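Local coordinates for uncharacterized protein (Vibrio parahaemolyticus, PDB 1ZBP) that is of unknown function but, as an ImpE-family protein, is possibly connected with bacterial type VI secretion, at residues Lys133-Asn138 against Val168-Ile173; Tyr155-Leu158 against Asn164-Leu167; Pro191-Ile196 against Glu201-Met206. One frame throughout, in Å; residues are numbered along the deposited sequence.

Overall arrangement
Contact 2 lies deepest, its centre about 8 Å from the chain centre, against about 13 Å for contact 3 and 17 Å for contact 1. Contact 1 is buried too, although farthest out; contact 3 alone is partly buried. Contacts 2 and 3 are beta hairpins with backbone ladders; contact 1 joins by a ring edge set against two backbone carbonyls and by apolar packing, without a ladder. Contacts 1 and 2 share strand 165-169, and I156 N lies 2.8 Å from V168 O, a probable hydrogen bond. Contact 3 gathers acidic side chains on one face, whereas the glutamate of contact 2 is buried and paired. L158 CD2 meets V192 CG2 at 3.7 Å, joining contacts 2 and 3.

Contact 1. Residues Lys133-Asn138 against Val168-Ile173; sequences KGFLAN and VPIASI
K133 opens the contact by laying the base of its side chain against A171: its CB is 4.0 Å from A171 CA and 4.2 Å from A171 CB. Theirs is also the nearest CA pair, K133 CA and A171 CA 5.5 Å apart. It is the aliphatic part of the lysine that does the touching, and a bend at chi2 (72°) carries the chain past the turn, where K133 CE comes within 4.0 Å of A171 O.

Two residues on, F135 drives its ring end-on into the 3-10 turn 170-172 and the residue after it. With CG lying anti to the carbonyl carbon (chi1 -83°), the far rim of the F135 ring arrives between two backbone carbonyls: CZ lies 3.2 Å from I170 O and CE1 3.4 Å from I173 O. Both oxygens stand at the ring edge, near its plane, so they face the weakly positive C-H rim. I170 O also accepts the turn's own bond from I173 N. Apolar packing supplements this approach, since F135 CE2 touches the CG2 branch of I170 at 3.5 Å and F135 CZ meets I173 CB at 4.0 Å. The I173 side chain crosses the phenylalanine at about a right angle.

The contact thus bridges strand 135-137 and the corner where the chain passes from strand 165-169 to strand 173-178. F135 also packs on L258 and V260 of strand 257-260 and on V145 of strand 140-147, while I170 and I173 rest on I156 of strand 155-159.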
loop_
_atom_site.group_PDB
_atom_site.type_symbol
_atom_site.label_atom_id
_atom_site.label_comp_id
_atom_site.label_asym_id
_atom_site.label_seq_id
_atom_site.Cartn_x
_atom_site.Cartn_y
_atom_site.Cartn_z
ATOM N N LYS A 133 -17.509 -9.439 -7.072
ATOM C CA LYS A 133 -17.096 -9.436 -8.472
ATOM C C LYS A 133 -16.124 -10.574 -8.709
ATOM O O LYS A 133 -15.165 -10.732 -7.956
ATOM C CB LYS A 133 -16.411 -8.109 -8.818
ATOM C CG LYS A 133 -16.364 -7.777 -10.292
ATOM C CD LYS A 133 -17.745 -7.393 -10.786
ATOM C CE LYS A 133 -17.695 -6.672 -12.120
ATOM N NZ LYS A 133 -19.064 -6.211 -12.547
ATOM N N GLY A 134 -16.373 -11.361 -9.752
ATOM C CA GLY A 134 -15.495 -12.475 -10.076
ATOM C C GLY A 134 -14.304 -12.042 -10.912
ATOM O O GLY A 134 -14.417 -11.186 -11.795
ATOM N N PHE A 135 -13.156 -12.655 -10.648
ATOM C CA PHE A 135 -11.941 -12.304 -11.360
ATOM C C PHE A 135 -11.167 -13.500 -11.868
ATOM O O PHE A 135 -11.345 -14.637 -11.424
ATOM C CB PHE A 135 -11.019 -11.492 -10.448
ATOM C CG PHE A 135 -11.360 -10.034 -10.390
ATOM C CD1 PHE A 135 -10.895 -9.169 -11.371
ATOM C CD2 PHE A 135 -12.141 -9.526 -9.367
ATOM C CE1 PHE A 135 -11.206 -7.840 -11.347
ATOM C CE2 PHE A 135 -12.461 -8.180 -9.335
ATOM C CZ PHE A 135 -11.987 -7.335 -10.322
ATOM N N LEU A 136 -10.299 -13.216 -12.824
ATOM C CA LEU A 136 -9.408 -14.210 -13.390
ATOM C C LEU A 136 -8.072 -13.817 -12.771
ATOM O O LEU A 136 -7.551 -12.739 -13.057
ATOM C CB LEU A 136 -9.351 -14.076 -14.908
ATOM C CG LEU A 136 -9.898 -15.266 -15.689
ATOM C CD1 LEU A 136 -11.370 -15.432 -15.406
ATOM C CD2 LEU A 136 -9.656 -15.043 -17.171
ATOM N N ALA A 137 -7.538 -14.665 -11.902
ATOM C CA ALA A 137 -6.272 -14.361 -11.237
ATOM C C ALA A 137 -5.184 -15.320 -11.683
ATOM O O ALA A 137 -5.212 -16.501 -11.355
ATOM C CB ALA A 137 -6.439 -14.412 -9.722
ATOM N N ASN A 138 -4.216 -14.790 -12.423
ATOM C CA ASN A 138 -3.124 -15.593 -12.965
ATOM C C ASN A 138 -3.764 -16.623 -13.904
ATOM O O ASN A 138 -3.446 -17.816 -13.847
ATOM C CB ASN A 138 -2.350 -16.309 -11.843
ATOM C CG ASN A 138 -1.581 -15.342 -10.930
ATOM O OD1 ASN A 138 -1.153 -15.720 -9.831
ATOM N ND2 ASN A 138 -1.400 -14.097 -11.383
ATOM N N VAL A 168 -9.593 2.282 -4.264
ATOM C CA VAL A 168 -10.404 1.868 -5.387
ATOM C C VAL A 168 -11.041 0.505 -5.191
ATOM O O VAL A 168 -10.362 -0.483 -4.897
ATOM C CB VAL A 168 -9.552 1.862 -6.670
ATOM C CG1 VAL A 168 -10.355 1.344 -7.832
ATOM C CG2 VAL A 168 -9.050 3.281 -6.941
ATOM N N PRO A 169 -12.370 0.447 -5.331
ATOM C CA PRO A 169 -13.164 -0.775 -5.185
ATOM C C PRO A 169 -12.616 -1.849 -6.113
ATOM O O PRO A 169 -12.424 -1.592 -7.292
ATOM C CB PRO A 169 -14.567 -0.332 -5.607
ATOM C CG PRO A 169 -14.607 1.078 -5.161
ATOM C CD PRO A 169 -13.245 1.603 -5.590
ATOM N N ILE A 170 -12.339 -3.032 -5.574
ATOM C CA ILE A 170 -11.831 -4.126 -6.384
ATOM C C ILE A 170 -12.835 -4.355 -7.521
ATOM O O ILE A 170 -12.449 -4.655 -8.651
ATOM C CB ILE A 170 -11.653 -5.408 -5.537
ATOM C CG1 ILE A 170 -10.557 -5.173 -4.501
ATOM C CG2 ILE A 170 -11.306 -6.594 -6.434
ATOM C CD1 ILE A 170 -10.381 -6.331 -3.526
ATOM N N ALA A 171 -14.119 -4.169 -7.214
ATOM C CA ALA A 171 -15.207 -4.330 -8.188
ATOM C C ALA A 171 -15.104 -3.371 -9.381
ATOM O O ALA A 171 -15.670 -3.629 -10.454
ATOM C CB ALA A 171 -16.551 -4.139 -7.500
ATOM N N SER A 172 -14.394 -2.263 -9.185
ATOM C CA SER A 172 -14.202 -1.266 -10.239
ATOM C C SER A 172 -13.023 -1.608 -11.139
ATOM O O SER A 172 -12.764 -0.906 -12.104
ATOM C CB SER A 172 -13.966 0.119 -9.624
ATOM O OG SER A 172 -15.176 0.701 -9.161
ATOM N N ILE A 173 -12.308 -2.684 -10.828
ATOM C CA ILE A 173 -11.147 -3.069 -11.626
ATOM C C ILE A 173 -11.508 -3.927 -12.828
ATOM O O ILE A 173 -12.258 -4.897 -12.708
ATOM C CB ILE A 173 -10.107 -3.863 -10.784
ATOM C CG1 ILE A 173 -9.536 -2.986 -9.664
ATOM C CG2 ILE A 173 -8.997 -4.362 -11.682
ATOM C CD1 ILE A 173 -8.767 -3.758 -8.612
#

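Contact 2. Residues Tyr155-Leu158 against Asn164-Leu167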
loop_
_atom_site.group_PDB
_atom_site.type_symbol
_atom_site.label_atom_id
_atom_site.label_comp_id
_atom_site.label_asym_id
_atom_site.label_seq_id
_atom_site.Cartn_x
_atom_site.Cartn_y
_atom_site.Cartn_z
ATOM N N TYR A 155 -11.411 -3.200 -1.279
ATOM C CA TYR A 155 -10.670 -2.080 -1.869
ATOM C C TYR A 155 -9.181 -2.356 -2.066
ATOM O O TYR A 155 -8.593 -3.155 -1.350
ATOM C CB TYR A 155 -10.778 -0.836 -0.977
ATOM C CG TYR A 155 -12.124 -0.167 -0.982
ATOM C CD1 TYR A 155 -12.360 0.953 -1.775
ATOM C CD2 TYR A 155 -13.176 -0.656 -0.198
ATOM C CE1 TYR A 155 -13.598 1.567 -1.790
ATOM C CE2 TYR A 155 -14.421 -0.043 -0.211
ATOM C CZ TYR A 155 -14.627 1.067 -1.009
ATOM O OH TYR A 155 -15.873 1.669 -1.043
ATOM N N ILE A 156 -8.583 -1.710 -3.060
ATOM C CA ILE A 156 -7.151 -1.830 -3.256
ATOM C C ILE A 156 -6.662 -0.408 -3.053
ATOM O O ILE A 156 -7.455 0.555 -3.106
ATOM C CB ILE A 156 -6.731 -2.303 -4.672
ATOM C CG1 ILE A 156 -7.361 -1.410 -5.740
ATOM C CG2 ILE A 156 -7.055 -3.772 -4.857
ATOM C CD1 ILE A 156 -6.665 -1.515 -7.079
ATOM N N GLU A 157 -5.367 -0.273 -2.799
ATOM C CA GLU A 157 -4.774 1.039 -2.566
ATOM C C GLU A 157 -3.822 1.410 -3.712
ATOM O O GLU A 157 -3.160 0.554 -4.306
ATOM C CB GLU A 157 -4.004 1.033 -1.247
ATOM C CG GLU A 157 -4.813 0.554 -0.033
ATOM C CD GLU A 157 -4.043 0.710 1.285
ATOM O OE1 GLU A 157 -4.305 1.661 2.045
ATOM O OE2 GLU A 157 -3.171 -0.127 1.581
ATOM N N LEU A 158 -3.761 2.689 -4.038
ATOM C CA LEU A 158 -2.887 3.132 -5.107
ATOM C C LEU A 158 -2.291 4.454 -4.727
ATOM O O LEU A 158 -2.930 5.254 -4.065
ATOM C CB LEU A 158 -3.665 3.289 -6.422
ATOM C CG LEU A 158 -4.230 2.029 -7.101
ATOM C CD1 LEU A 158 -5.254 2.424 -8.160
ATOM C CD2 LEU A 158 -3.089 1.222 -7.727
ATOM N N ASN A 164 -1.196 11.425 -4.927
ATOM C CA ASN A 164 -2.472 11.257 -4.237
ATOM C C ASN A 164 -2.698 9.784 -3.869
ATOM O O ASN A 164 -2.363 8.874 -4.636
ATOM C CB ASN A 164 -3.622 11.724 -5.123
ATOM C CG ASN A 164 -3.686 13.238 -5.256
ATOM O OD1 ASN A 164 -3.728 13.768 -6.365
ATOM N ND2 ASN A 164 -3.708 13.941 -4.119
ATOM N N TYR A 165 -3.261 9.568 -2.682
ATOM C CA TYR A 165 -3.591 8.241 -2.156
ATOM C C TYR A 165 -5.014 7.882 -2.591
ATOM O O TYR A 165 -5.976 8.585 -2.248
ATOM C CB TYR A 165 -3.492 8.268 -0.628
ATOM C CG TYR A 165 -4.113 7.087 0.093
ATOM C CD1 TYR A 165 -3.792 5.769 -0.257
ATOM C CD2 TYR A 165 -5.013 7.287 1.147
ATOM C CE1 TYR A 165 -4.355 4.675 0.431
ATOM C CE2 TYR A 165 -5.580 6.209 1.829
ATOM C CZ TYR A 165 -5.250 4.911 1.469
ATOM O OH TYR A 165 -5.828 3.855 2.137
ATOM N N PHE A 166 -5.145 6.801 -3.355
ATOM C CA PHE A 166 -6.452 6.346 -3.847
ATOM C C PHE A 166 -6.931 5.025 -3.237
ATOM O O PHE A 166 -6.141 4.116 -2.997
ATOM C CB PHE A 166 -6.429 6.167 -5.371
ATOM C CG PHE A 166 -6.598 7.443 -6.148
ATOM C CD1 PHE A 166 -5.563 8.380 -6.226
ATOM C CD2 PHE A 166 -7.789 7.691 -6.843
ATOM C CE1 PHE A 166 -5.712 9.548 -6.993
ATOM C CE2 PHE A 166 -7.953 8.845 -7.609
ATOM C CZ PHE A 166 -6.908 9.785 -7.691
ATOM N N LEU A 167 -8.237 4.943 -3.002
ATOM C CA LEU A 167 -8.897 3.753 -2.485
ATOM C C LEU A 167 -9.876 3.388 -3.586
ATOM O O LEU A 167 -10.858 4.101 -3.829
ATOM C CB LEU A 167 -9.637 4.047 -1.185
ATOM C CG LEU A 167 -8.824 3.740 0.080
ATOM C CD1 LEU A 167 -9.585 4.215 1.314
ATOM C CD2 LEU A 167 -8.553 2.239 0.168
#
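Two first torsions bring E157 and Y165 together: Y165 has CG anti to its own nitrogen (chi1 166°), which swings the ring along the hairpin, and E157 has CG anti to its carbonyl carbon (chi1 -53°), with the chain extended beyond. The phenol and carboxylate consequently meet where Y165 OH donates to E157 OE1 at 2.7 Å. OE1 receives it on the anti lone pair, away from the other oxygen, and stands at the edge of the ring, near its plane. The carboxylate plane is turned 77° from that of the ring.

The backbone frame is that of a hairpin, the strand axes running close to antiparallel. L158 and F166 form a hydrogen-bonded pair: F166 N reaches L158 O at 2.8 Å, and L158 N reaches F166 O at 3.0 Å. On the side-chain side of this pair, L158 CB meets F166 CB at 4.1 Å. E157 and L167 form the neighbouring non-hydrogen-bonded pair, with side chains side by side and pointing the same way; E157 CG is 4.1 Å from L167 CD2. L167 CD2 also touches Y155 CB at 4.0 Å, while the edge of the Y155 ring lies against the L167 backbone, at 3.9 Å from Y155 CD1 to L167 C.

The chemistry is that of a buried carboxylate with several partners. OE1 also pairs with R81 of helix 65-84, and OE2 forms a salt bridge with K241. Two basic residues and a phenol donor would be expected to stabilise the ionised glutamate, and the combined grip ties the hairpin to both helix 65-84 and the region around K241.

Contact 3. Residues Pro191-Ile196 against Glu201-Met206; sequences PVEFDI and EGEGHM
F194 lies flat across the opposing strand, with G202 C 3.6 Å above the plane of its ring and E203 N over the same face at 3.5 Å from F194 CZ. Its chi1 of 55° puts CG between backbone nitrogen and carbonyl carbon, folding the ring over the glycine backbone. H205 presents a ring face to P191 CA, 4.2 Å from the centroid and 17° off the normal, a CH-pi contact; P191 CG also touches H205 CE1 at 3.6 Å. E193 and E203 run side by side and point the same way, bringing E193 OE2 to 3.3 Å from E203 OE1, which would be repulsive if both are ionised. D195 and E201 cross obliquely on the face that carries E193 and E203.

Four backbone bonds hold the antiparallel ladder, two between V192 and G204 and two between F194 and G202.

This hairpin edges the eight-stranded sheet within the chain, strand 202-207 outermost and strand 173-178 flanking strand 189-196. V192 and F194 pack on L158, selenomethionine M206 packs on I156, and H205 shares a backbone hydrogen bond with F159, so strand 155-159 covers the face of V192 and F194 and also meets strand 202-207 at its backbone.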
loop_
_atom_site.group_PDB
_atom_site.type_symbol
_atom_site.label_atom_id
_atom_site.label_comp_id
_atom_site.label_asym_id
_atom_site.label_seq_id
_atom_site.Cartn_x
_atom_site.Cartn_y
_atom_site.Cartn_z
ATOM N N PRO A 191 5.141 -1.057 -8.606
ATOM C CA PRO A 191 4.584 -0.379 -9.772
ATOM C C PRO A 191 3.481 -1.261 -10.332
ATOM O O PRO A 191 3.625 -2.486 -10.391
ATOM C CB PRO A 191 5.780 -0.276 -10.719
ATOM C CG PRO A 191 6.961 -0.208 -9.762
ATOM C CD PRO A 191 6.586 -1.285 -8.776
ATOM N N VAL A 192 2.364 -0.655 -10.706
ATOM C CA VAL A 192 1.268 -1.431 -11.258
ATOM C C VAL A 192 0.645 -0.719 -12.445
ATOM O O VAL A 192 0.625 0.516 -12.510
ATOM C CB VAL A 192 0.162 -1.701 -10.199
ATOM C CG1 VAL A 192 0.719 -2.527 -9.041
ATOM C CG2 VAL A 192 -0.411 -0.398 -9.691
ATOM N N GLU A 193 0.170 -1.516 -13.395
ATOM C CA GLU A 193 -0.498 -1.024 -14.598
ATOM C C GLU A 193 -1.937 -1.475 -14.422
ATOM O O GLU A 193 -2.177 -2.651 -14.158
ATOM C CB GLU A 193 0.073 -1.687 -15.859
ATOM C CG GLU A 193 0.831 -0.756 -16.809
ATOM C CD GLU A 193 2.329 -1.029 -16.822
ATOM O OE1 GLU A 193 2.718 -2.215 -16.977
ATOM O OE2 GLU A 193 3.112 -0.056 -16.692
ATOM N N PHE A 194 -2.889 -0.561 -14.561
ATOM C CA PHE A 194 -4.286 -0.924 -14.390
ATOM C C PHE A 194 -5.222 -0.321 -15.440
ATOM O O PHE A 194 -4.791 0.320 -16.405
ATOM C CB PHE A 194 -4.748 -0.499 -12.996
ATOM C CG PHE A 194 -4.513 0.953 -12.701
ATOM C CD1 PHE A 194 -5.299 1.937 -13.290
ATOM C CD2 PHE A 194 -3.499 1.343 -11.843
ATOM C CE1 PHE A 194 -5.078 3.294 -13.018
ATOM C CE2 PHE A 194 -3.271 2.693 -11.566
ATOM C CZ PHE A 194 -4.058 3.666 -12.153
ATOM N N ASP A 195 -6.512 -0.559 -15.230
ATOM C CA ASP A 195 -7.593 -0.075 -16.080
ATOM C C ASP A 195 -8.818 -0.250 -15.208
ATOM O O ASP A 195 -9.425 -1.315 -15.193
ATOM C CB ASP A 195 -7.720 -0.928 -17.348
ATOM C CG ASP A 195 -8.945 -0.563 -18.188
ATOM O OD1 ASP A 195 -9.105 -1.146 -19.285
ATOM O OD2 ASP A 195 -9.750 0.297 -17.764
ATOM N N ILE A 196 -9.157 0.790 -14.455
ATOM C CA ILE A 196 -10.309 0.728 -13.569
ATOM C C ILE A 196 -11.348 1.765 -13.984
ATOM O O ILE A 196 -11.015 2.803 -14.560
ATOM C CB ILE A 196 -9.904 0.965 -12.074
ATOM C CG1 ILE A 196 -9.753 2.449 -11.792
ATOM C CG2 ILE A 196 -8.558 0.284 -11.770
ATOM C CD1 ILE A 196 -10.603 2.928 -10.639
ATOM N N GLU A 201 -7.311 3.737 -18.377
ATOM C CA GLU A 201 -6.005 3.080 -18.325
ATOM C C GLU A 201 -4.986 3.997 -17.663
ATOM O O GLU A 201 -4.871 5.172 -18.013
ATOM C CB GLU A 201 -5.522 2.720 -19.727
ATOM C CG GLU A 201 -6.483 1.814 -20.475
ATOM C CD GLU A 201 -5.830 1.121 -21.662
ATOM O OE1 GLU A 201 -5.237 1.826 -22.508
ATOM O OE2 GLU A 201 -5.917 -0.125 -21.751
ATOM N N GLY A 202 -4.245 3.463 -16.698
ATOM C CA GLY A 202 -3.253 4.272 -16.024
ATOM C C GLY A 202 -2.204 3.460 -15.303
ATOM O O GLY A 202 -2.086 2.252 -15.507
ATOM N N GLU A 203 -1.428 4.135 -14.463
ATOM C CA GLU A 203 -0.389 3.473 -13.696
ATOM C C GLU A 203 -0.060 4.197 -12.398
ATOM O O GLU A 203 -0.278 5.397 -12.260
ATOM C CB GLU A 203 0.879 3.330 -14.530
ATOM C CG GLU A 203 1.407 4.614 -15.136
ATOM C CD GLU A 203 2.656 4.368 -15.968
ATOM O OE1 GLU A 203 2.789 3.244 -16.507
ATOM O OE2 GLU A 203 3.496 5.292 -16.094
ATOM N N GLY A 204 0.463 3.441 -11.444
ATOM C CA GLY A 204 0.831 4.011 -10.168
ATOM C C GLY A 204 1.576 2.975 -9.363
ATOM O O GLY A 204 2.200 2.065 -9.924
ATOM N N HIS A 205 1.513 3.121 -8.044
ATOM C CA HIS A 205 2.159 2.192 -7.127
ATOM C C HIS A 205 1.135 1.743 -6.098
ATOM O O HIS A 205 0.267 2.521 -5.682
ATOM C CB HIS A 205 3.338 2.865 -6.418
ATOM C CG HIS A 205 4.479 3.176 -7.329
ATOM N ND1 HIS A 205 5.693 2.530 -7.246
ATOM C CD2 HIS A 205 4.581 4.033 -8.374
ATOM C CE1 HIS A 205 6.493 2.975 -8.202
ATOM N NE2 HIS A 205 5.841 3.888 -8.900
HETATM N N MSE A 206 1.250 0.480 -5.702
HETATM C CA MSE A 206 0.369 -0.125 -4.718
HETATM C C MSE A 206 1.175 -0.514 -3.484
HETATM O O MSE A 206 2.163 -1.249 -3.590
HETATM C CB MSE A 206 -0.273 -1.386 -5.298
HETATM C CG MSE A 206 -1.171 -2.120 -4.318
HETATM SE SE MSE A 206 -2.122 -3.637 -5.036
HETATM C CE MSE A 206 -3.627 -2.733 -5.859
#